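Nucleoporin-like protein RIP (Homo sapiens, PDB 2OLM) is required for vesicle docking or fusion during acrosome biogenesis and, in HIV-1 infection, acts as a Rev cofactor that promotes movement of viral RNAs to the cytoplasm. Local coordinates at residues G35-N40 against V47-S52; M41-F46 against P60-K65. All blocks are in the same frame, centred on the assembly; numbering follows the deposited sequence. Where two conformers were deposited one is given.

Contact 1. Residues G35-N40 against V47-S52; sequences GPTYVN and VCTSCS. With ZN (zinc ion), chain B.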
ATOM      1  N   GLY A  35      -3.778  13.493  -7.556  1.00 19.43           N
ATOM      2  CA  GLY A  35      -3.033  12.299  -7.283  1.00 18.52           C
ATOM      3  C   GLY A  35      -3.480  11.103  -8.101  1.00 17.73           C
ATOM      4  O   GLY A  35      -4.679  10.961  -8.412  1.00 20.48           O
ATOM      5  N   PRO A  36      -2.521  10.282  -8.496  1.00 14.75           N
ATOM      6  CA  PRO A  36      -2.881   9.077  -9.234  1.00 13.79           C
ATOM      7  C   PRO A  36      -3.516   7.997  -8.376  1.00 13.46           C
ATOM      8  O   PRO A  36      -3.173   7.820  -7.209  1.00 16.29           O
ATOM      9  CB  PRO A  36      -1.563   8.599  -9.824  1.00 16.37           C
ATOM     10  CG  PRO A  36      -0.527   9.208  -9.042  1.00 21.31           C
ATOM     11  CD  PRO A  36      -1.075  10.430  -8.368  1.00 16.80           C
ATOM     12  N   THR A  37      -4.410   7.264  -9.032  1.00 13.29           N
ATOM     13  CA  THR A  37      -5.129   6.130  -8.470  1.00 12.24           C
ATOM     14  C   THR A  37      -4.916   4.835  -9.293  1.00 10.98           C
ATOM     15  O   THR A  37      -5.260   3.746  -8.853  1.00 12.06           O
ATOM     16  CB  THR A  37      -6.624   6.434  -8.474  1.00 11.52           C
ATOM     17  OG1 THR A  37      -7.014   6.985  -9.729  1.00 13.39           O
ATOM     18  CG2 THR A  37      -6.948   7.484  -7.384  1.00 14.90           C
ATOM     19  N   TYR A  38      -4.453   4.983 -10.555  1.00  9.31           N
ATOM     20  CA  TYR A  38      -4.208   3.860 -11.473  1.00 10.00           C
ATOM     21  C   TYR A  38      -2.813   3.962 -12.062  1.00  9.69           C
ATOM     22  O   TYR A  38      -2.226   5.024 -12.102  1.00 10.06           O
ATOM     23  CB  TYR A  38      -5.236   3.844 -12.621  1.00  9.59           C
ATOM     24  CG  TYR A  38      -6.598   3.407 -12.097  1.00  9.94           C
ATOM     25  CD1 TYR A  38      -7.053   2.114 -12.284  1.00  8.95           C
ATOM     26  CD2 TYR A  38      -7.370   4.270 -11.355  1.00 10.19           C
ATOM     27  CE1 TYR A  38      -8.242   1.689 -11.755  1.00  8.93           C
ATOM     28  CE2 TYR A  38      -8.580   3.851 -10.818  1.00  9.08           C
ATOM     29  CZ  TYR A  38      -8.989   2.570 -11.014  1.00 10.48           C
ATOM     30  OH  TYR A  38     -10.178   2.142 -10.414  1.00 11.05           O
ATOM     31  N   VAL A  39      -2.297   2.820 -12.477  1.00  8.20           N
ATOM     32  CA  VAL A  39      -1.142   2.815 -13.387  0.50  8.30           C
ATOM     33  C   VAL A  39      -1.616   2.482 -14.785  1.00  7.78           C
ATOM     34  O   VAL A  39      -2.484   1.630 -15.011  1.00  9.62           O
ATOM     35  CB  VAL A  39      -0.017   1.851 -13.005  0.50  9.77           C
ATOM     36  CG1 VAL A  39       0.741   2.344 -11.722  0.50  8.19           C
ATOM     37  CG2 VAL A  39      -0.543   0.439 -12.866  0.50  8.27           C
ATOM     38  N   ASN A  40      -1.059   3.225 -15.744  1.00  8.20           N
ATOM     39  CA  ASN A  40      -1.274   2.986 -17.149  1.00  6.90           C
ATOM     40  C   ASN A  40      -0.127   2.115 -17.595  1.00  6.55           C
ATOM     41  O   ASN A  40       0.993   2.584 -17.803  1.00  8.03           O
ATOM     42  CB  ASN A  40      -1.337   4.268 -17.937  1.00  7.30           C
ATOM     43  CG  ASN A  40      -1.452   4.048 -19.400  1.00  7.19           C
ATOM     44  OD1 ASN A  40      -1.401   2.913 -19.829  1.00  8.56           O
ATOM     45  ND2 ASN A  40      -1.612   5.133 -20.188  1.00  7.96           N
ATOM     46  N   VAL A  47      -1.704   7.607 -13.197  1.00  8.11           N
ATOM     47  CA  VAL A  47      -2.791   8.473 -13.674  1.00  9.41           C
ATOM     48  C   VAL A  47      -3.983   8.451 -12.694  1.00 10.02           C
ATOM     49  O   VAL A  47      -4.126   7.529 -11.912  1.00 10.34           O
ATOM     50  CB  VAL A  47      -3.293   8.066 -15.094  1.00  8.35           C
ATOM     51  CG1 VAL A  47      -2.188   8.348 -16.096  1.00 10.64           C
ATOM     52  CG2 VAL A  47      -3.634   6.555 -15.151  1.00  9.06           C
ATOM     53  N   CYS A  48      -4.844   9.439 -12.812  1.00 10.32           N
ATOM     54  CA  CYS A  48      -6.029   9.577 -11.948  1.00 10.00           C
ATOM     55  C   CYS A  48      -7.201   8.791 -12.567  1.00 12.74           C
ATOM     56  O   CYS A  48      -7.101   8.254 -13.691  1.00 10.62           O
ATOM     57  CB  CYS A  48      -6.387  11.070 -11.800  1.00 11.31           C
ATOM     58  SG  CYS A  48      -7.174  11.867 -13.197  1.00 11.69           S
ATOM     59  N   THR A  49      -8.335   8.689 -11.853  1.00 11.01           N
ATOM     60  CA  THR A  49      -9.453   7.944 -12.340  1.00 10.76           C
ATOM     61  C   THR A  49     -10.117   8.511 -13.557  1.00 11.21           C
ATOM     62  O   THR A  49     -10.492   7.788 -14.481  1.00 11.25           O
ATOM     63  CB  THR A  49     -10.465   7.756 -11.179  1.00 12.63           C
ATOM     64  OG1 THR A  49      -9.773   7.118 -10.085  1.00 14.60           O
ATOM     65  CG2 THR A  49     -11.667   6.983 -11.659  1.00 14.40           C
ATOM     66  N   SER A  50     -10.249   9.843 -13.613  1.00 10.61           N
ATOM     67  CA  SER A  50     -10.886  10.479 -14.712  1.00 10.48           C
ATOM     68  C   SER A  50     -10.078  10.280 -16.009  1.00 10.09           C
ATOM     69  O   SER A  50     -10.623   9.936 -17.044  1.00 11.68           O
ATOM     70  CB  SER A  50     -11.112  11.963 -14.430  1.00 13.62           C
ATOM     71  OG  SER A  50     -11.795  12.549 -15.485  1.00 21.05           O
ATOM     72  N   CYS A  51      -8.773  10.482 -15.906  1.00 10.17           N
ATOM     73  CA  CYS A  51      -7.951  10.257 -17.083  1.00 10.13           C
ATOM     74  C   CYS A  51      -7.943   8.803 -17.463  1.00  8.86           C
ATOM     75  O   CYS A  51      -7.947   8.516 -18.678  1.00  9.49           O
ATOM     76  CB  CYS A  51      -6.538  10.736 -16.842  1.00  9.26           C
ATOM     77  SG  CYS A  51      -6.387  12.570 -16.822  1.00 10.89           S
ATOM     78  N   SER A  52      -7.977   7.890 -16.484  1.00  8.59           N
ATOM     79  CA  SER A  52      -8.081   6.464 -16.799  1.00  7.77           C
ATOM     80  C   SER A  52      -9.338   6.174 -17.622  1.00 10.01           C
ATOM     81  O   SER A  52      -9.311   5.411 -18.596  1.00  9.14           O
ATOM     82  CB  SER A  52      -8.083   5.640 -15.544  1.00  9.25           C
ATOM     83  OG  SER A  52      -6.870   5.725 -14.838  1.00 11.70           O
TER
HETATM   84 ZN    ZN B 201      -5.675  12.912 -14.608  1.00 11.19          ZN

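Contact 2. Residues M41-F46 against P60-K65; sequences MTVGSF and PPHRVK. With SO4 (sulfate ion), chain C.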
ATOM      1  N   MET A  41      -0.385   0.809 -17.667  1.00  6.72           N
ATOM      2  CA  MET A  41       0.624  -0.182 -18.036  1.00  8.10           C
ATOM      3  C   MET A  41       1.055  -0.134 -19.484  1.00  9.17           C
ATOM      4  O   MET A  41       2.106  -0.639 -19.826  1.00  8.99           O
ATOM      5  CB  MET A  41       0.101  -1.610 -17.713  1.00 10.73           C
ATOM      6  CG  MET A  41       0.121  -1.942 -16.192  1.00 11.51           C
ATOM      7  SD  MET A  41       1.741  -1.778 -15.400  1.00 13.97           S
ATOM      8  CE  MET A  41       2.743  -2.686 -16.463  1.00 12.04           C
ATOM      9  N   THR A  42       0.261   0.485 -20.333  1.00  7.55           N
ATOM     10  CA  THR A  42       0.625   0.661 -21.733  1.00  7.02           C
ATOM     11  C   THR A  42       1.864   1.503 -21.896  1.00  9.05           C
ATOM     12  O   THR A  42       2.732   1.177 -22.716  1.00  9.05           O
ATOM     13  CB  THR A  42      -0.571   1.233 -22.524  1.00  7.65           C
ATOM     14  OG1 THR A  42      -1.654   0.292 -22.508  1.00  9.48           O
ATOM     15  CG2 THR A  42      -0.190   1.594 -23.969  1.00  8.78           C
ATOM     16  N   VAL A  43       1.982   2.597 -21.116  1.00  8.39           N
ATOM     17  CA  VAL A  43       3.141   3.453 -21.193  1.00  7.85           C
ATOM     18  C   VAL A  43       3.995   3.511 -19.933  1.00  7.44           C
ATOM     19  O   VAL A  43       5.124   4.025 -19.989  1.00  9.05           O
ATOM     20  CB  VAL A  43       2.810   4.888 -21.605  1.00  9.11           C
ATOM     21  CG1 VAL A  43       2.089   4.904 -22.969  1.00 10.63           C
ATOM     22  CG2 VAL A  43       2.001   5.631 -20.543  1.00 10.15           C
ATOM     23  N   GLY A  44       3.503   2.971 -18.805  1.00  7.91           N
ATOM     24  CA  GLY A  44       4.268   2.996 -17.556  1.00  7.89           C
ATOM     25  C   GLY A  44       4.110   4.252 -16.730  1.00  8.00           C
ATOM     26  O   GLY A  44       5.081   4.716 -16.119  1.00  9.98           O
ATOM     27  N   SER A  45       2.916   4.822 -16.713  1.00  7.73           N
ATOM     28  CA  SER A  45       2.628   6.087 -16.024  1.00  8.55           C
ATOM     29  C   SER A  45       1.671   5.851 -14.879  1.00  8.49           C
ATOM     30  O   SER A  45       1.048   4.797 -14.745  1.00  9.49           O
ATOM     31  CB  SER A  45       2.023   7.117 -16.977  1.00  9.10           C
ATOM     32  OG  SER A  45       0.809   6.618 -17.475  1.00  7.52           O
ATOM     33  N   PHE A  46       1.541   6.889 -14.056  1.00  9.24           N
ATOM     34  CA  PHE A  46       0.614   6.928 -12.912  1.00  9.13           C
ATOM     35  C   PHE A  46      -0.406   7.984 -13.180  1.00  8.40           C
ATOM     36  O   PHE A  46      -0.050   9.148 -13.410  1.00  9.31           O
ATOM     37  CB  PHE A  46       1.402   7.227 -11.600  1.00  9.79           C
ATOM     38  CG  PHE A  46       2.356   6.161 -11.219  1.00 10.28           C
ATOM     39  CD1 PHE A  46       2.021   5.225 -10.261  1.00 14.01           C
ATOM     40  CD2 PHE A  46       3.577   6.041 -11.828  1.00 12.82           C
ATOM     41  CE1 PHE A  46       2.887   4.199  -9.925  1.00 12.93           C
ATOM     42  CE2 PHE A  46       4.439   5.024 -11.493  1.00 13.94           C
ATOM     43  CZ  PHE A  46       4.102   4.113 -10.527  1.00 11.86           C
ATOM     44  N   PRO A  60      -6.352   1.667 -30.125  1.00  8.96           N
ATOM     45  CA  PRO A  60      -6.616   0.752 -29.018  1.00  8.74           C
ATOM     46  C   PRO A  60      -6.540   1.451 -27.657  1.00  7.99           C
ATOM     47  O   PRO A  60      -5.803   2.437 -27.494  1.00  8.19           O
ATOM     48  CB  PRO A  60      -5.520  -0.322 -29.155  1.00  8.65           C
ATOM     49  CG  PRO A  60      -4.908  -0.087 -30.518  1.00  9.86           C
ATOM     50  CD  PRO A  60      -5.073   1.364 -30.756  1.00  8.76           C
ATOM     51  N   PRO A  61      -7.291   0.929 -26.679  1.00  7.40           N
ATOM     52  CA  PRO A  61      -7.301   1.592 -25.373  1.00  7.38           C
ATOM     53  C   PRO A  61      -6.089   1.289 -24.561  1.00  7.12           C
ATOM     54  O   PRO A  61      -5.523   0.206 -24.690  1.00  7.98           O
ATOM     55  CB  PRO A  61      -8.522   0.979 -24.677  1.00  7.97           C
ATOM     56  CG  PRO A  61      -8.661  -0.372 -25.315  1.00  8.88           C
ATOM     57  CD  PRO A  61      -8.216  -0.240 -26.707  1.00  8.44           C
ATOM     58  N   HIS A  62      -5.712   2.184 -23.664  1.00  7.60           N
ATOM     59  CA  HIS A  62      -4.598   1.946 -22.751  1.00  7.06           C
ATOM     60  C   HIS A  62      -5.053   1.091 -21.557  1.00  7.77           C
ATOM     61  O   HIS A  62      -6.219   1.186 -21.147  1.00 10.57           O
ATOM     62  CB  HIS A  62      -3.958   3.247 -22.297  1.00  6.65           C
ATOM     63  CG  HIS A  62      -3.172   3.945 -23.372  1.00  7.08           C
ATOM     64  ND1 HIS A  62      -2.087   4.746 -23.102  1.00  8.53           N
ATOM     65  CD2 HIS A  62      -3.275   3.902 -24.725  1.00  8.09           C
ATOM     66  CE1 HIS A  62      -1.594   5.211 -24.238  1.00  7.55           C
ATOM     67  NE2 HIS A  62      -2.283   4.707 -25.237  1.00  8.47           N
ATOM     68  N   ARG A  63      -4.136   0.301 -21.039  1.00  7.17           N
ATOM     69  CA  ARG A  63      -4.415  -0.674 -20.009  1.00  7.43           C
ATOM     70  C   ARG A  63      -4.143  -0.082 -18.659  1.00  7.91           C
ATOM     71  O   ARG A  63      -3.004   0.075 -18.276  1.00 12.04           O
ATOM     72  CB  ARG A  63      -3.517  -1.887 -20.225  1.00  9.34           C
ATOM     73  CG  ARG A  63      -3.864  -3.101 -19.406  1.00  9.02           C
ATOM     74  CD  ARG A  63      -5.174  -3.741 -19.794  1.00 11.11           C
ATOM     75  NE  ARG A  63      -5.302  -5.010 -19.077  1.00 12.12           N
ATOM     76  CZ  ARG A  63      -5.798  -5.149 -17.862  1.00 10.85           C
ATOM     77  NH1 ARG A  63      -6.381  -4.149 -17.223  1.00 10.74           N
ATOM     78  NH2 ARG A  63      -5.771  -6.326 -17.287  1.00 12.69           N
ATOM     79  N   VAL A  64      -5.193   0.218 -17.909  1.00  8.49           N
ATOM     80  CA  VAL A  64      -5.057   0.825 -16.579  1.00  8.40           C
ATOM     81  C   VAL A  64      -5.418  -0.180 -15.496  1.00 10.83           C
ATOM     82  O   VAL A  64      -6.383  -0.932 -15.641  1.00 12.00           O
ATOM     83  CB  VAL A  64      -5.888   2.094 -16.449  1.00  9.86           C
ATOM     84  CG1 VAL A  64      -5.407   3.192 -17.449  1.00  9.90           C
ATOM     85  CG2 VAL A  64      -7.397   1.794 -16.639  1.00 10.71           C
ATOM     86  N   LYS A  65      -4.649  -0.161 -14.412  1.00  9.38           N
ATOM     87  CA  LYS A  65      -4.814  -1.056 -13.300  1.00  8.40           C
ATOM     88  C   LYS A  65      -4.762  -0.262 -12.006  1.00  8.29           C
ATOM     89  O   LYS A  65      -3.960   0.667 -11.823  1.00  9.08           O
ATOM     90  CB  LYS A  65      -3.720  -2.094 -13.289  1.00 10.58           C
ATOM     91  CG  LYS A  65      -3.731  -2.979 -14.531  1.00 11.70           C
ATOM     92  CD  LYS A  65      -2.802  -4.188 -14.387  1.00 15.06           C
ATOM     93  CE  LYS A  65      -2.893  -5.086 -15.564  1.00 14.86           C
ATOM     94  NZ  LYS A  65      -2.278  -6.436 -15.259  1.00 18.28           N
TER
HETATM   95  S   SO4 C2001      -7.272  -5.661 -13.836  1.00 11.98           S
HETATM   96  O1  SO4 C2001      -6.505  -6.682 -14.554  1.00 13.19           O
HETATM   97  O2  SO4 C2001      -6.451  -5.030 -12.849  1.00 13.86           O
HETATM   98  O3  SO4 C2001      -8.413  -6.366 -13.210  1.00 13.13           O
HETATM   99  O4  SO4 C2001      -7.803  -4.636 -14.787  1.00 11.42           O

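Contact 1. Residues G35-N40 against V47-S52
Tyr-38 and Val-47 face each other as an antiparallel hydrogen-bonded pair, with Val-47 N giving a nearly straight bond to Tyr-38 O at 2.9 Å. The return half of the pair is doubled. Val-47 O accepts from Tyr-38 N and also from Thr-37 N, so two consecutive residues sit against one, a classic beta bulge. Tyr-38 N comes in close to the line of the carbonyl, whereas Thr-37 N approaches with a C=O...N angle of 136°. Just past the bridge the second segment turns into helix 49-55, and Ser-52 N closes its first turn on Cys-48 O.

This is the zinc finger of the Arf-GAP domain, in which the residue after strand 45-47 and the first turn of helix 49-55 supply two of the four cysteines of a Cys4 zinc site. Cys-48 SG, at 2.3 Å, and Cys-51 SG bind the zinc ion, and Cys-28 and Cys-31 complete the site. Cys-48 is also the N-cap: chi1 of 75° sets SG between the backbone N and the carbonyl carbon, and the thiolate accepts a straight bond from Cys-51 N at 3.4 Å.

The hydroxyls of Thr-37 and Thr-49 hydrogen-bond at 2.8 Å, their side chains crossing at about a right angle. Thr-49 OG1 also lies at the edge of the Tyr-38 ring, 3.6 Å from CE2. Ser-52 OG packs 3.3 Å from Tyr-38 CB while donating to Cys-48 O, which it reaches from the opposite face to Ser-52 N. Val-47 CG2 rests against Tyr-38 CB at 4.0 Å.

Contact 2. Residues M41-F46 against P60-K65
Met-41 N donates to Arg-63 O at 2.8 Å through a bent bond, N-H...O 142°, and Arg-63 N donates to Thr-42 OG1 at 2.9 Å, a straighter 162°. Arg-63 thus has both its backbone N and its backbone O engaged by neighbouring residues of the turn that joins antiparallel strands 38-40 and 45-47 in the Arf-GAP zinc-finger region. That turn ends in a G1 beta bulge, Gly-44 and Ser-45 both facing Asn-40. The hydroxyl of Thr-42 stands in for a backbone acceptor: chi1 of -64° puts OG1 beside its own backbone N, from where it meets the Arg-63 amide. The same rotamer leaves CG2 over the centre of the His-62 imidazole, a CH-pi contact of 3.7 Å from CG2 to the ring centroid. Val-43 CG1 approaches the same ring obliquely, 3.9 Å from CE1.

His-62 ND1 is met from outside the two segments, by Asn-40 ND2, while Asn-40 OD1 takes the amide of Thr-42; one carboxamide therefore ties both sides together. His-62 O accepts from Arg-56.

Farther along, Met-41 CG touches Lys-65 CD at 4.1 Å, and Lys-65 NZ forms a salt bridge with Glu-76. Arg-63 sends NH1 to O4 and NH2 to O1 of a sulfate, each at 2.9 Å, with the anion at the guanidinium edge and Lys-65 CE above one face, toward the rim. Although the sulfate probably comes from the crystallisation liquor, this two-pronged grip is consistent with an Arg-63 guanidinium available to an anion; no natural ligand follows from it.

Contacts 1 and 2 lie with centres about 9 Å apart and share the small antiparallel sheet of the Arf-GAP domain, in which strand 38-40 runs between 45-47 and 64-66. Along the chain their segments alternate: 35-40, 41-46, 47-52, then 60-65, so the first three are continuous and helix 49-55 leads toward the last. The middle strand joins them directly, with probable hydrogen bonds from Val-39 N to Lys-65 O and from Asn-40 N to Ser-45 O, and Val-39 packing on Phe-46. The zinc site at one end of the sheet is thereby connected through the strands to the turn 41-44 and the segment 60-65 that carries Arg-63.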